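Local coordinates for penicillin-binding protein PbpB (PDB 6KGU) that synthesises cross-linked peptidoglycan from lipid intermediates for the mycobacterial cell wall and binds penicillin and related beta-lactams, at residues A278-E281 / S286-E289. Sequence-based numbering, arbitrary orientation.
Sequences AVIE and SPDE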
loop_
_atom_site.group_PDB
_atom_site.type_symbol
_atom_site.label_atom_id
_atom_site.label_comp_id
_atom_site.label_asym_id
_atom_site.label_seq_id
_atom_site.Cartn_x
_atom_site.Cartn_y
_atom_site.Cartn_z
ATOM N N ALA A 278 11.423 -12.271 -10.162
ATOM C CA ALA A 278 12.423 -13.324 -10.039
ATOM C C ALA A 278 12.709 -13.973 -11.386
ATOM O O ALA A 278 13.874 -14.140 -11.769
ATOM C CB ALA A 278 11.964 -14.358 -9.014
ATOM N N VAL A 279 11.659 -14.331 -12.132
ATOM C CA VAL A 279 11.882 -15.051 -13.380
ATOM C C VAL A 279 12.614 -14.167 -14.392
ATOM O O VAL A 279 13.436 -14.661 -15.173
ATOM C CB VAL A 279 10.537 -15.609 -13.914
ATOM C CG1 VAL A 279 9.873 -14.666 -14.899
ATOM C CG2 VAL A 279 10.717 -16.984 -14.542
ATOM N N ILE A 280 12.373 -12.852 -14.387
ATOM C CA ILE A 280 13.107 -11.970 -15.294
ATOM C C ILE A 280 14.534 -11.748 -14.796
ATOM O O ILE A 280 15.495 -11.813 -15.574
ATOM C CB ILE A 280 12.366 -10.624 -15.470
ATOM C CG1 ILE A 280 10.994 -10.829 -16.118
ATOM C CG2 ILE A 280 13.233 -9.622 -16.251
ATOM C CD1 ILE A 280 11.048 -11.371 -17.547
ATOM N N GLU A 281 14.690 -11.490 -13.487
ATOM C CA GLU A 281 16.006 -11.141 -12.938
ATOM C C GLU A 281 17.015 -12.266 -13.123
ATOM O O GLU A 281 18.200 -12.018 -13.376
ATOM C CB GLU A 281 15.899 -10.790 -11.451
ATOM C CG GLU A 281 17.241 -10.595 -10.740
ATOM C CD GLU A 281 17.904 -9.245 -11.008
ATOM O OE1 GLU A 281 17.315 -8.394 -11.707
ATOM O OE2 GLU A 281 19.027 -9.031 -10.498
ATOM N N SER A 286 11.336 -14.177 -20.621
ATOM C CA SER A 286 11.273 -12.823 -21.144
ATOM C C SER A 286 9.812 -12.491 -21.389
ATOM O O SER A 286 8.974 -13.396 -21.463
ATOM C CB SER A 286 12.071 -12.694 -22.450
ATOM O OG SER A 286 11.369 -13.345 -23.498
ATOM N N PRO A 287 9.476 -11.205 -21.555
ATOM C CA PRO A 287 8.053 -10.844 -21.654
ATOM C C PRO A 287 7.332 -11.496 -22.812
ATOM O O PRO A 287 6.145 -11.817 -22.682
ATOM C CB PRO A 287 8.081 -9.313 -21.819
ATOM C CG PRO A 287 9.358 -8.897 -21.190
ATOM C CD PRO A 287 10.340 -10.012 -21.469
ATOM N N ASP A 288 8.007 -11.707 -23.939
ATOM C CA ASP A 288 7.364 -12.209 -25.137
ATOM C C ASP A 288 7.533 -13.718 -25.327
ATOM O O ASP A 288 7.124 -14.241 -26.364
ATOM C CB ASP A 288 7.900 -11.462 -26.357
ATOM C CG ASP A 288 9.349 -11.792 -26.634
ATOM O OD1 ASP A 288 10.122 -11.920 -25.651
ATOM O OD2 ASP A 288 9.715 -11.936 -27.825
ATOM N N GLU A 289 8.108 -14.434 -24.356
ATOM C CA GLU A 289 8.164 -15.888 -24.474
ATOM C C GLU A 289 6.744 -16.451 -24.551
ATOM O O GLU A 289 5.908 -16.162 -23.691
ATOM C CB GLU A 289 8.919 -16.515 -23.293
ATOM C CG GLU A 289 8.933 -18.060 -23.375
ATOM C CD GLU A 289 9.618 -18.766 -22.200
ATOM O OE1 GLU A 289 10.239 -18.095 -21.349
ATOM O OE2 GLU A 289 9.509 -20.009 -22.123
#
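Ile-280, in the last turn of helix 272-281, meets Ser-286 and Pro-287 in the loop that follows it. Four residues separate the two segments. The backbones come nearest at Ile-280 and Ser-286, whose CA atoms are 6.2 Å apart. Residues 286-289 form a type I beta turn, closed by a hydrogen bond from Glu-289 N to Ser-286 O at 3.2 Å. No hydrogen bond joins the turn to the helix segment.

The contact is small and apolar, and one methyl group makes it. In Ile-280, CG1 lies anti to the carbonyl carbon and beside the backbone N (chi1 -63°). This branch carries CD1 out to the start of the turn. Ile-280 CD1 rests on Ser-286 CA at 3.9 Å, so it touches main chain and not the hydroxyl. Ile-280 CD1 also approaches the ring of Pro-287 at CD, 4.2 Å away. The CB of Ser-286 points away from the helix. Ser-286 OG instead donates a hydrogen bond to Asp-288 OD1 at 2.9 Å, meeting that oxygen nearly end-on to its C-O bond. The bond ties the first and third residues of the turn together on the side chain level. Glu-289 OE1 is hydrogen-bonded to Ser-285 OG, and OE2 forms a salt bridge to Arg-335, which anchors the end of the turn.

This is local packing at the surface of the transpeptidase domain, away from the pocket that holds aztreonam. Ile-280 and Pro-287 both also touch Met-445 of helix 436-445. Val-279 packs instead on Leu-332 and Val-336 of helix 326-336. Backbone hydrogen bonds link Pro-287 to Thr-318 and Glu-289 to Thr-317, at the start of helix 317-323. The turn lies in the loop between helix 272-281 and strand 296-299.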